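Local structure of tailspike protein (Acinetobacter phage vB_ApiP_P1, 6E1R) at residues L79-C84 and V113-R118; D92-L97 and V119-E124; F140-T145 and G167-K172; G47-K52 and Q73-V78; G39-Q44 and G85-A90. The protein probably binds and degrades capsular polysaccharide of its Acinetobacter host, serving as the trimeric tailspike with which the phage recognises the cell. All blocks are in the same frame, centred on the assembly; numbering follows the deposited sequence.

Contact 1 (L79-C84 and V113-R118); sequences LTVSAC and VDFDLR
Val-81 is the bump of this contact, and the hollow that takes it is lined by Val-113, Asp-114, Phe-115 and Leu-117. The place is the opening coil of the parallel beta-helix that forms the body of such tailspikes: strand 79-80 lies parallel to strand 111-113, and past each the chain turns off the strand. A beta-branched valine suits the spot because its two methyls spread in different directions. CG1 rests against Val-113, 3.7 Å from its CA, and the two valines meet at a slant. CG2 points elsewhere: it meets CD2 of Leu-117 tip to tip at 3.8 Å and passes Asp-114 with OD1 3.6 Å away, the two side chains sliding by in opposite directions. Leu-117 serves a second surface, since its CD2 also lies over the outer part of one face of the Phe-115 ring. Leu-97 of helix 94-106 packs on Leu-117.

The polar half lies beside it. Asp-114 has CG between the backbone N and the carbonyl carbon (chi1 46°), a torsion that sets CG on the side of Ser-82, in a short 3-10 turn. Serine is small enough to sit close beside the carboxylate and still bring a hydroxyl. Thr-80 borders the same group, its CB 3.8 Å from Asp-114 OD2, while Thr-80 OG1 accepts from Ala-83 N in an ST motif. Ser-82 OG donates to Asp-114 OD2 at 2.7 Å, on the syn side but 29° out of the carboxylate plane, and lies at the edge of the Phe-115 ring, 3.2 Å from CE1.

Contact 2 (D92-L97 and V119-E124); sequences DHSAAL and VNTTTE
Asp-92, just ahead of helix 94-106, and Ser-94, its first residue, turn their polar ends onto the backbone of Asn-120 and Thr-121. The Asp-92 side chain extends with CG anti to the backbone N (chi1 -179°), which brings CG up to Asn-120, close to its backbone N-H. Its OD1 accepts from Ser-94 N at 3.0 Å in an Asx turn, the N-H standing 58° out of the carboxylate plane. OD2 has two donors: Ser-94 OG comes in on the syn lone pair at 2.6 Å, and Asn-120 N lies 2.8 Å away nearly in line with the CG-OD2 bond. The Asn-120 side chain crosses that of Asp-92 at about a right angle. Aspartate suits this place because its short carboxylate can serve a helix start and the neighbouring loop together.

Ser-94 passes the link on, its OG accepting from Thr-121 N at 3.1 Å; a serine hydroxyl can donate to one neighbour and accept from the next. Beside this polar patch the contact becomes apolar. Val-119 lays CG1 against the helix backbone, 3.8 Å from Ser-94 CA, and Leu-97 CD2 approaches the same methyl at 4.3 Å. Leu-97 also meets Thr-123 at about a right angle, CD2 lying 3.5 Å from Thr-123 OG1, whose own weak hydrogen bond goes to Ile-152 O.

His-93, the N-cap residue, takes the backbone N-H of Arg-118 on ND1. The helix start is thus fastened to strand 117-119 and to the loop after it, while Val-119 continues into pairing with strand 142-146 and Thr-123 into pairing with strand 151-155.

Contact 3 (F140-T145 and G167-K172); sequences FSRSIT and GKLMFK
Strands 142-145 and 169-172 run parallel, their short axes 28° apart, with Ser-143 level with Met-170, Ile-144 with Phe-171 and Thr-145 with Lys-172. Three backbone bonds join them: Met-170 N to Arg-142 O at 2.8 Å, Ile-144 N to Met-170 O at 2.7 Å and Lys-172 N to Ile-144 O at 3.0 Å. Each strand uses every second residue for these bonds, as parallel strands do.

Ser-143, Thr-145, Met-170 (a selenomethionine) and Lys-172 share one face. Here the packing is by CB and the first carbons: Thr-145 OG1 lies 3.7 Å from Lys-172 CB as the two side chains slant across each other. The extended lysine runs back over the neighbouring strand until CE is 4.2 Å from CB of the small Ser-143. Ser-141 OG touches Met-170 CB at 3.3 Å, while its hydrogen bond goes to Val-138 O.

Ile-144 and Phe-171 occupy the other face, toward the interior, as large apolar residues should. Leu-169 CD2 lies 4.0 Å from Arg-142 CG; the arginine then bends away to salt bridges with Asp-116 and Asp-134. Lys-168 reaches Glu-132 of the second subunit in a salt bridge.

Ile-144 and Phe-171 pack against strand 151-155. Strand 142-146 lies between 117-119 and 169-173, and strand 199-200 follows in the next coil.

Contact 4 (G47-K52 and Q73-V78); sequences GGDHFK and QFSAGV
The carboxylate of Asp-49 is the flat group that receives the N-H groups of Phe-74 and Ser-75 and the Ser-75 hydroxyl. Ser-75 N donates to OD1 at 2.9 Å from the syn side, only 16° out of the plane. Ser-75 OG gives the same oxygen a second bond at 3.1 Å, nearly in line with CG-OD1, and His-50 N comes from above the plane at 2.6 Å. On OD2 a weak bond from Phe-74 N joins the salt bridge from Lys-72. An aspartate fits here, since two oxygens on a short stem can hold successive N-H groups of the loop.

The imidazole of His-50 has Ser-75 OG obliquely beside it, and the Phe-74 ring turns away to a cation-pi contact with Arg-109. The Gln-73 amide lies by Lys-52, with NE2 3.4 Å from Lys-52 CB and OE1 3.7 Å from CE. A bend at chi2 (-61°) swings CD back toward the strand, and NE2 bonds to Val-71 O. Lys-52 NZ in turn reaches Thr-38 of the third subunit.

Gln-73 N donates to His-50 O at 2.9 Å, keeping the register that pairs Lys-52 with Val-71. The antiparallel pairing of strands 49-53 and 70-72 thus runs one step beyond the sheet before the loop held at Phe-74 and Ser-75 diverts the chain, the join between the N-terminal sheet and the first strand of the parallel beta-helix.

Contact 5 (G39-Q44 and G85-A90); sequences GYYAGQ and GADPSA
Two beta turns meet here, a type II turn at Tyr-41 to Gln-44 and a type I turn at Asp-87 to Ala-90, joining a loop of the N-terminal sheet to the chain that leads into helix 94-106 of the beta-helix. Tyr-41 and Asp-87 stack: ring and carboxylate planes lie 10° apart, with Asp-87 CG 3.7 Å above the ring centre. Asp-87 CB makes a CH-pi contact with the same ring, 3.8 Å from its centroid. Tyrosine suits the place because its hydroxyl carries on past the stack and donates to Gly-85 O, from 39° out of the carbonyl plane; the modelled 2.5 Å is doubtfully short.

Gly-85 also lies over a face of the Tyr-40 ring, N above the centre and CA in a CH-pi contact, 4.0 Å from the centroid. At phi 108° a CB would jam against the preceding carbonyl O, which calls for glycine. Tyr-40 OH bonds to Gly-63 O.

Gln-44 meets Pro-88 tip to tip, OE1 being 3.5 Å from Pro-88 CG. Ser-89 OG donates to Asp-87 OD1. A water bridges the two turns: it accepts from Gln-44 NE2 at 2.8 Å and donates to Ser-89 OG at 3.0 Å and to Ala-42 O.

In the fold
From the N terminus, 39-44 opens contact 5 and 47-52 opens contact 4. Contact 4 closes first, at 73-78, and so lies wholly within the longer loop of contact 5. Segment 79-84 then starts contact 1 before 85-90 completes contact 5, making these two cross. Contacts 1 and 2 cross as well: helix 94-106 begins at 92-97, after which 113-118 and 119-124 close them in turn. Contact 3, between 140-145 and 167-172, follows in series. Contact 4 holds the linker to the beta-helix against the N-terminal sheet, contact 5 joins a loop of that sheet to the beta-helix, contacts 1 and 2 fasten its first coil and helix, and contact 3 joins successive coils, next to strand 117-119.

Contact 1 (L79-C84 and V113-R118)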
# COMPACT_ATOMS: atom_id res chain seq x y z
N LEU A 79 -15.56 34.60 5.12
CA LEU A 79 -16.92 34.70 4.61
C LEU A 79 -17.77 33.58 5.21
O LEU A 79 -17.42 32.40 5.07
CB LEU A 79 -16.94 34.63 3.08
CG LEU A 79 -18.31 34.75 2.42
CD1 LEU A 79 -19.04 35.99 2.92
CD2 LEU A 79 -18.19 34.78 0.90
N THR A 80 -18.86 33.95 5.86
CA THR A 80 -19.72 33.00 6.56
C THR A 80 -21.09 32.97 5.90
O THR A 80 -21.53 33.96 5.30
CB THR A 80 -19.88 33.35 8.04
OG1 THR A 80 -20.53 34.62 8.18
CG2 THR A 80 -18.52 33.42 8.72
N VAL A 81 -21.77 31.82 6.01
CA VAL A 81 -23.11 31.71 5.44
C VAL A 81 -24.07 32.64 6.17
O VAL A 81 -25.07 33.09 5.60
CB VAL A 81 -23.60 30.24 5.46
CG1 VAL A 81 -22.46 29.29 5.14
CG2 VAL A 81 -24.25 29.89 6.79
N SER A 82 -23.80 32.94 7.45
CA SER A 82 -24.63 33.89 8.17
C SER A 82 -24.55 35.28 7.57
O SER A 82 -25.54 36.02 7.57
CB SER A 82 -24.22 33.94 9.65
OG SER A 82 -24.43 32.69 10.28
N ALA A 83 -23.39 35.65 7.04
CA ALA A 83 -23.23 36.93 6.36
C ALA A 83 -23.90 36.97 4.99
O ALA A 83 -23.87 38.02 4.34
CB ALA A 83 -21.75 37.27 6.22
N CYS A 84 -24.51 35.87 4.54
CA CYS A 84 -25.19 35.83 3.26
C CYS A 84 -26.70 35.68 3.40
O CYS A 84 -27.38 35.39 2.41
CB CYS A 84 -24.64 34.69 2.40
SG CYS A 84 -22.87 34.84 2.03
N VAL A 113 -19.39 27.52 7.24
CA VAL A 113 -20.72 27.32 7.79
C VAL A 113 -20.59 27.40 9.31
O VAL A 113 -19.98 26.52 9.93
CB VAL A 113 -21.32 25.98 7.34
CG1 VAL A 113 -22.79 25.90 7.73
CG2 VAL A 113 -21.14 25.80 5.85
N ASP A 114 -21.16 28.44 9.90
CA ASP A 114 -20.98 28.72 11.32
C ASP A 114 -22.13 28.24 12.18
O ASP A 114 -22.01 28.27 13.41
CB ASP A 114 -20.75 30.23 11.53
CG ASP A 114 -21.72 31.08 10.74
OD1 ASP A 114 -22.28 30.58 9.74
OD2 ASP A 114 -21.90 32.26 11.11
N PHE A 115 -23.24 27.81 11.59
CA PHE A 115 -24.30 27.15 12.34
C PHE A 115 -24.98 26.15 11.42
O PHE A 115 -24.90 26.24 10.19
CB PHE A 115 -25.31 28.15 12.92
CG PHE A 115 -26.24 28.75 11.90
CD1 PHE A 115 -25.85 29.85 11.15
CD2 PHE A 115 -27.51 28.24 11.71
CE1 PHE A 115 -26.70 30.41 10.22
CE2 PHE A 115 -28.37 28.79 10.78
CZ PHE A 115 -27.96 29.88 10.04
N ASP A 116 -25.67 25.18 12.03
CA ASP A 116 -26.27 24.09 11.26
C ASP A 116 -27.38 24.62 10.37
O ASP A 116 -28.29 25.32 10.84
CB ASP A 116 -26.79 23.00 12.20
CG ASP A 116 -25.69 22.34 13.00
OD1 ASP A 116 -24.52 22.37 12.55
OD2 ASP A 116 -25.98 21.79 14.08
N LEU A 117 -27.32 24.27 9.09
CA LEU A 117 -28.28 24.74 8.11
C LEU A 117 -29.34 23.68 7.83
O LEU A 117 -29.09 22.48 7.96
CB LEU A 117 -27.58 25.13 6.81
CG LEU A 117 -26.50 26.22 6.93
CD1 LEU A 117 -25.94 26.57 5.56
CD2 LEU A 117 -27.07 27.45 7.61
N ARG A 118 -30.53 24.15 7.44
CA ARG A 118 -31.62 23.29 7.03
C ARG A 118 -32.16 23.83 5.71
O ARG A 118 -32.53 25.00 5.62
CB ARG A 118 -32.73 23.26 8.09
CG ARG A 118 -32.25 22.78 9.45
CD ARG A 118 -33.39 22.72 10.46
NE ARG A 118 -34.30 21.61 10.20
CZ ARG A 118 -34.10 20.37 10.63
NH1 ARG A 118 -33.01 20.07 11.34
NH2 ARG A 118 -34.98 19.42 10.35

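Contact 2 (D92-L97 and V119-E124)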
# COMPACT_ATOMS: atom_id res chain seq x y z
N ASP A 92 -35.62 27.55 7.08
CA ASP A 92 -34.95 27.21 5.84
C ASP A 92 -33.80 28.17 5.58
O ASP A 92 -33.86 29.35 5.92
CB ASP A 92 -35.92 27.23 4.65
CG ASP A 92 -35.24 26.85 3.35
OD1 ASP A 92 -35.01 27.74 2.51
OD2 ASP A 92 -34.91 25.65 3.20
N HIS A 93 -32.74 27.63 4.98
CA HIS A 93 -31.56 28.41 4.61
C HIS A 93 -31.13 28.14 3.18
O HIS A 93 -29.95 28.33 2.84
CB HIS A 93 -30.40 28.11 5.58
CG HIS A 93 -30.80 28.10 7.02
ND1 HIS A 93 -31.20 26.96 7.67
CD2 HIS A 93 -30.88 29.10 7.93
CE1 HIS A 93 -31.50 27.25 8.93
NE2 HIS A 93 -31.31 28.55 9.11
N SER A 94 -32.05 27.70 2.32
CA SER A 94 -31.69 27.29 0.96
C SER A 94 -31.21 28.48 0.14
O SER A 94 -30.09 28.46 -0.40
CB SER A 94 -32.89 26.62 0.28
OG SER A 94 -33.42 25.58 1.08
N ALA A 95 -32.03 29.52 0.03
CA ALA A 95 -31.65 30.69 -0.75
C ALA A 95 -30.41 31.37 -0.18
O ALA A 95 -29.61 31.93 -0.94
CB ALA A 95 -32.81 31.68 -0.82
N ALA A 96 -30.23 31.31 1.14
CA ALA A 96 -29.02 31.87 1.74
C ALA A 96 -27.79 31.07 1.35
O ALA A 96 -26.74 31.65 1.06
CB ALA A 96 -29.17 31.92 3.26
N LEU A 97 -27.90 29.74 1.33
CA LEU A 97 -26.77 28.92 0.93
C LEU A 97 -26.43 29.14 -0.54
O LEU A 97 -25.25 29.21 -0.90
CB LEU A 97 -27.07 27.44 1.19
CG LEU A 97 -25.94 26.45 0.90
CD1 LEU A 97 -24.70 26.77 1.73
CD2 LEU A 97 -26.39 25.02 1.15
N VAL A 119 -32.20 22.97 4.69
CA VAL A 119 -32.51 23.39 3.32
C VAL A 119 -33.61 22.50 2.76
O VAL A 119 -33.64 21.29 3.03
CB VAL A 119 -31.26 23.36 2.41
CG1 VAL A 119 -30.23 24.37 2.90
CG2 VAL A 119 -30.66 21.96 2.36
N ASN A 120 -34.52 23.10 2.00
CA ASN A 120 -35.56 22.37 1.30
C ASN A 120 -35.43 22.50 -0.21
O ASN A 120 -36.24 21.92 -0.94
CB ASN A 120 -36.96 22.85 1.73
CG ASN A 120 -37.24 24.29 1.34
OD1 ASN A 120 -36.32 25.05 1.02
ND2 ASN A 120 -38.51 24.66 1.36
N THR A 121 -34.45 23.25 -0.70
CA THR A 121 -34.18 23.40 -2.12
C THR A 121 -32.70 23.16 -2.37
O THR A 121 -31.85 23.55 -1.56
CB THR A 121 -34.59 24.81 -2.60
OG1 THR A 121 -35.98 25.01 -2.36
CG2 THR A 121 -34.31 24.98 -4.09
N THR A 122 -32.40 22.51 -3.49
CA THR A 122 -31.03 22.14 -3.79
C THR A 122 -30.17 23.37 -4.06
O THR A 122 -30.66 24.46 -4.35
CB THR A 122 -30.97 21.20 -5.00
OG1 THR A 122 -29.64 20.70 -5.15
CG2 THR A 122 -31.38 21.93 -6.27
N THR A 123 -28.86 23.17 -3.96
CA THR A 123 -27.87 24.20 -4.26
C THR A 123 -26.87 23.64 -5.26
O THR A 123 -26.14 22.70 -4.94
CB THR A 123 -27.15 24.66 -2.99
OG1 THR A 123 -28.02 24.51 -1.86
CG2 THR A 123 -26.72 26.10 -3.12
N GLU A 124 -26.84 24.22 -6.46
CA GLU A 124 -25.93 23.73 -7.48
C GLU A 124 -24.49 24.01 -7.07
O GLU A 124 -24.16 25.09 -6.59
CB GLU A 124 -26.24 24.39 -8.83
CG GLU A 124 -27.58 23.96 -9.42
CD GLU A 124 -27.73 24.36 -10.87
OE1 GLU A 124 -26.90 25.15 -11.37
OE2 GLU A 124 -28.69 23.89 -11.52

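Contact 3 (F140-T145 and G167-K172)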
# COMPACT_ATOMS: atom_id res chain seq x y z
N PHE A 140 -20.86 15.52 16.00
CA PHE A 140 -21.24 16.88 16.35
C PHE A 140 -20.58 17.92 15.45
O PHE A 140 -20.46 19.08 15.84
CB PHE A 140 -20.91 17.17 17.81
CG PHE A 140 -21.89 16.57 18.79
CD1 PHE A 140 -21.62 16.57 20.14
CD2 PHE A 140 -23.08 16.01 18.34
CE1 PHE A 140 -22.51 16.02 21.04
CE2 PHE A 140 -23.98 15.47 19.24
CZ PHE A 140 -23.69 15.47 20.59
N SER A 141 -20.17 17.52 14.25
CA SER A 141 -19.61 18.48 13.30
C SER A 141 -20.71 19.38 12.75
O SER A 141 -21.91 19.13 12.91
CB SER A 141 -18.88 17.75 12.17
OG SER A 141 -19.76 16.88 11.48
N ARG A 142 -20.29 20.46 12.09
CA ARG A 142 -21.22 21.37 11.44
C ARG A 142 -22.05 20.62 10.40
O ARG A 142 -21.50 20.05 9.46
CB ARG A 142 -20.45 22.52 10.80
CG ARG A 142 -21.32 23.54 10.10
CD ARG A 142 -22.17 24.34 11.08
NE ARG A 142 -21.37 25.01 12.10
CZ ARG A 142 -21.46 24.76 13.40
NH1 ARG A 142 -22.33 23.86 13.85
NH2 ARG A 142 -20.70 25.42 14.26
N SER A 143 -23.37 20.63 10.57
CA SER A 143 -24.26 19.79 9.79
C SER A 143 -25.12 20.61 8.85
O SER A 143 -25.42 21.78 9.10
CB SER A 143 -25.16 18.95 10.71
OG SER A 143 -26.13 19.76 11.35
N ILE A 144 -25.52 19.98 7.75
CA ILE A 144 -26.49 20.52 6.80
C ILE A 144 -27.57 19.47 6.61
O ILE A 144 -27.29 18.36 6.13
CB ILE A 144 -25.85 20.89 5.45
CG1 ILE A 144 -24.73 21.91 5.64
CG2 ILE A 144 -26.90 21.42 4.49
CD1 ILE A 144 -24.14 22.42 4.34
N THR A 145 -28.80 19.81 6.97
CA THR A 145 -29.93 18.88 6.92
C THR A 145 -30.84 19.22 5.75
O THR A 145 -31.14 20.40 5.51
CB THR A 145 -30.72 18.91 8.23
OG1 THR A 145 -29.83 18.69 9.34
CG2 THR A 145 -31.80 17.84 8.24
N GLY A 167 -14.82 20.34 3.81
CA GLY A 167 -14.08 20.06 5.02
C GLY A 167 -14.92 20.05 6.28
O GLY A 167 -15.45 21.09 6.69
N LYS A 168 -15.04 18.88 6.90
CA LYS A 168 -15.65 18.72 8.21
C LYS A 168 -17.09 19.22 8.22
O LYS A 168 -17.47 20.14 8.96
CB LYS A 168 -14.79 19.41 9.28
CG LYS A 168 -13.36 18.90 9.27
CD LYS A 168 -12.44 19.71 10.17
CE LYS A 168 -11.03 19.14 10.12
NZ LYS A 168 -10.05 19.99 10.86
N LEU A 169 -17.91 18.60 7.37
CA LEU A 169 -19.33 18.89 7.27
C LEU A 169 -20.12 17.60 7.39
O LEU A 169 -19.68 16.55 6.92
CB LEU A 169 -19.67 19.59 5.94
CG LEU A 169 -19.10 21.00 5.76
CD1 LEU A 169 -19.36 21.51 4.35
CD2 LEU A 169 -19.70 21.94 6.79
N MSE A 170 -21.28 17.69 8.03
CA MSE A 170 -22.15 16.53 8.18
C MSE A 170 -23.44 16.73 7.39
O MSE A 170 -23.97 17.83 7.33
CB MSE A 170 -22.46 16.28 9.66
CG MSE A 170 -23.23 15.00 9.94
SE MSE A 170 -23.29 14.59 11.84
CE MSE A 170 -24.23 12.88 11.75
N PHE A 171 -23.93 15.66 6.78
CA PHE A 171 -25.12 15.72 5.94
C PHE A 171 -26.20 14.83 6.55
O PHE A 171 -25.97 13.64 6.77
CB PHE A 171 -24.80 15.29 4.51
CG PHE A 171 -23.70 16.09 3.88
CD1 PHE A 171 -23.98 17.28 3.23
CD2 PHE A 171 -22.39 15.66 3.94
CE1 PHE A 171 -22.97 18.02 2.65
CE2 PHE A 171 -21.37 16.39 3.36
CZ PHE A 171 -21.66 17.58 2.72
N LYS A 172 -27.37 15.42 6.82
CA LYS A 172 -28.49 14.71 7.42
C LYS A 172 -29.73 14.90 6.56
O LYS A 172 -29.72 15.63 5.56
CB LYS A 172 -28.75 15.20 8.85
CG LYS A 172 -27.57 15.09 9.80
CD LYS A 172 -27.95 15.57 11.19
CE LYS A 172 -26.80 15.40 12.17
NZ LYS A 172 -27.15 15.89 13.53

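Contact 4 (G47-K52 and Q73-V78)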
# COMPACT_ATOMS: atom_id res chain seq x y z
N GLY A 47 -22.93 36.59 11.40
CA GLY A 47 -23.00 37.42 10.22
C GLY A 47 -22.66 38.87 10.46
O GLY A 47 -22.68 39.66 9.51
N GLY A 48 -22.34 39.24 11.70
CA GLY A 48 -22.01 40.62 11.99
C GLY A 48 -20.62 40.98 11.49
O GLY A 48 -19.73 40.13 11.38
N ASP A 49 -20.43 42.26 11.20
CA ASP A 49 -19.18 42.74 10.63
C ASP A 49 -19.21 44.27 10.65
O ASP A 49 -20.25 44.89 10.87
CB ASP A 49 -18.98 42.21 9.21
CG ASP A 49 -17.53 42.21 8.79
OD1 ASP A 49 -16.69 42.77 9.52
OD2 ASP A 49 -17.23 41.64 7.72
N HIS A 50 -18.04 44.86 10.40
CA HIS A 50 -17.92 46.30 10.24
C HIS A 50 -18.20 46.68 8.80
O HIS A 50 -17.93 45.91 7.87
CB HIS A 50 -16.53 46.78 10.65
CG HIS A 50 -16.26 46.67 12.12
ND1 HIS A 50 -15.02 46.94 12.67
CD2 HIS A 50 -17.06 46.31 13.15
CE1 HIS A 50 -15.08 46.76 13.98
NE2 HIS A 50 -16.30 46.37 14.29
N PHE A 51 -18.77 47.87 8.61
CA PHE A 51 -19.12 48.35 7.29
C PHE A 51 -18.63 49.78 7.12
O PHE A 51 -18.79 50.61 8.02
CB PHE A 51 -20.63 48.28 7.03
CG PHE A 51 -21.14 46.89 6.81
CD1 PHE A 51 -21.42 46.06 7.89
CD2 PHE A 51 -21.33 46.40 5.53
CE1 PHE A 51 -21.89 44.77 7.69
CE2 PHE A 51 -21.80 45.11 5.32
CZ PHE A 51 -22.08 44.30 6.40
N LYS A 52 -18.04 50.06 5.96
CA LYS A 52 -17.60 51.40 5.60
C LYS A 52 -18.47 51.89 4.45
O LYS A 52 -18.80 51.13 3.54
CB LYS A 52 -16.13 51.40 5.18
CG LYS A 52 -15.57 52.78 4.86
CD LYS A 52 -14.10 52.72 4.49
CE LYS A 52 -13.25 52.35 5.70
NZ LYS A 52 -11.80 52.25 5.35
N GLN A 73 -16.41 44.92 5.59
CA GLN A 73 -14.99 45.13 5.87
C GLN A 73 -14.23 43.84 6.18
O GLN A 73 -13.00 43.88 6.24
CB GLN A 73 -14.83 46.11 7.04
CG GLN A 73 -15.33 47.51 6.75
CD GLN A 73 -14.60 48.17 5.60
OE1 GLN A 73 -13.47 48.62 5.75
NE2 GLN A 73 -15.25 48.23 4.44
N PHE A 74 -14.93 42.72 6.38
CA PHE A 74 -14.31 41.43 6.67
C PHE A 74 -13.35 41.54 7.86
O PHE A 74 -12.16 41.25 7.76
CB PHE A 74 -13.60 40.87 5.44
CG PHE A 74 -14.54 40.37 4.37
CD1 PHE A 74 -15.04 39.08 4.42
CD2 PHE A 74 -14.92 41.19 3.32
CE1 PHE A 74 -15.90 38.61 3.44
CE2 PHE A 74 -15.78 40.72 2.34
CZ PHE A 74 -16.27 39.44 2.40
N SER A 75 -13.91 41.96 9.00
CA SER A 75 -13.10 42.09 10.21
C SER A 75 -12.58 40.74 10.67
O SER A 75 -11.45 40.64 11.18
CB SER A 75 -13.92 42.76 11.31
OG SER A 75 -14.27 44.08 10.95
N ALA A 76 -13.37 39.68 10.50
CA ALA A 76 -12.92 38.34 10.83
C ALA A 76 -12.07 37.71 9.73
O ALA A 76 -11.41 36.70 9.98
CB ALA A 76 -14.12 37.44 11.13
N GLY A 77 -12.08 38.28 8.53
CA GLY A 77 -11.30 37.74 7.44
C GLY A 77 -11.86 36.46 6.86
O GLY A 77 -11.14 35.74 6.17
N VAL A 78 -13.13 36.16 7.12
CA VAL A 78 -13.76 34.92 6.70
C VAL A 78 -15.17 35.22 6.23
O VAL A 78 -15.89 36.01 6.85
CB VAL A 78 -13.75 33.88 7.84
CG1 VAL A 78 -15.03 33.05 7.83
CG2 VAL A 78 -12.53 32.98 7.72

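Contact 5 (G39-Q44 and G85-A90)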
# COMPACT_ATOMS: atom_id res chain seq x y z
N GLY A 39 -24.62 40.93 14.03
CA GLY A 39 -25.52 39.94 13.47
C GLY A 39 -26.27 40.41 12.24
O GLY A 39 -26.67 41.57 12.14
N TYR A 40 -26.46 39.49 11.29
CA TYR A 40 -27.20 39.81 10.07
C TYR A 40 -28.67 40.07 10.36
O TYR A 40 -29.30 40.90 9.69
CB TYR A 40 -27.04 38.68 9.05
CG TYR A 40 -27.36 39.03 7.62
CD1 TYR A 40 -28.68 39.11 7.18
CD2 TYR A 40 -26.35 39.28 6.70
CE1 TYR A 40 -28.97 39.42 5.86
CE2 TYR A 40 -26.64 39.60 5.39
CZ TYR A 40 -27.95 39.67 4.97
OH TYR A 40 -28.24 39.98 3.66
N TYR A 41 -29.23 39.38 11.35
CA TYR A 41 -30.61 39.57 11.76
C TYR A 41 -30.65 40.05 13.21
O TYR A 41 -29.69 39.89 13.96
CB TYR A 41 -31.42 38.27 11.62
CG TYR A 41 -31.55 37.77 10.19
CD1 TYR A 41 -32.66 38.09 9.42
CD2 TYR A 41 -30.56 36.98 9.62
CE1 TYR A 41 -32.78 37.64 8.12
CE2 TYR A 41 -30.67 36.52 8.33
CZ TYR A 41 -31.78 36.86 7.58
OH TYR A 41 -31.89 36.40 6.29
N ALA A 42 -31.79 40.63 13.58
CA ALA A 42 -31.95 41.14 14.94
C ALA A 42 -31.94 39.99 15.94
O ALA A 42 -32.48 38.91 15.68
CB ALA A 42 -33.25 41.93 15.06
N GLY A 43 -31.32 40.23 17.10
CA GLY A 43 -31.21 39.21 18.12
C GLY A 43 -30.13 38.18 17.88
O GLY A 43 -29.96 37.29 18.73
N GLN A 44 -29.41 38.26 16.77
CA GLN A 44 -28.35 37.32 16.44
C GLN A 44 -27.00 38.01 16.51
O GLN A 44 -26.89 39.23 16.36
CB GLN A 44 -28.55 36.73 15.04
CG GLN A 44 -29.86 35.98 14.86
CD GLN A 44 -29.92 34.70 15.67
OE1 GLN A 44 -28.89 34.12 16.02
NE2 GLN A 44 -31.13 34.26 15.99
N GLY A 85 -27.24 35.87 4.60
CA GLY A 85 -28.67 35.82 4.82
C GLY A 85 -29.19 34.60 5.56
O GLY A 85 -30.41 34.43 5.65
N ALA A 86 -28.31 33.75 6.08
CA ALA A 86 -28.74 32.55 6.80
C ALA A 86 -29.29 32.96 8.16
O ALA A 86 -28.55 33.46 9.01
CB ALA A 86 -27.59 31.57 6.94
N ASP A 87 -30.59 32.75 8.37
CA ASP A 87 -31.24 33.15 9.60
C ASP A 87 -31.32 31.95 10.53
O ASP A 87 -32.02 30.98 10.21
CB ASP A 87 -32.63 33.71 9.32
CG ASP A 87 -33.27 34.36 10.53
OD1 ASP A 87 -32.58 34.49 11.57
OD2 ASP A 87 -34.45 34.74 10.44
N PRO A 88 -30.63 31.96 11.67
CA PRO A 88 -30.70 30.81 12.58
C PRO A 88 -32.10 30.53 13.11
O PRO A 88 -32.42 29.38 13.42
CB PRO A 88 -29.74 31.19 13.71
CG PRO A 88 -28.80 32.18 13.09
CD PRO A 88 -29.63 32.95 12.11
N SER A 89 -32.95 31.56 13.23
CA SER A 89 -34.31 31.35 13.69
C SER A 89 -35.24 30.85 12.59
O SER A 89 -36.32 30.34 12.89
CB SER A 89 -34.87 32.64 14.29
OG SER A 89 -34.71 33.73 13.40
N ALA A 90 -34.84 30.98 11.33
CA ALA A 90 -35.68 30.55 10.22
C ALA A 90 -35.60 29.04 10.03
O ALA A 90 -34.61 28.40 10.38
CB ALA A 90 -35.27 31.26 8.93
O HOH W 1 -33.16 35.79 14.87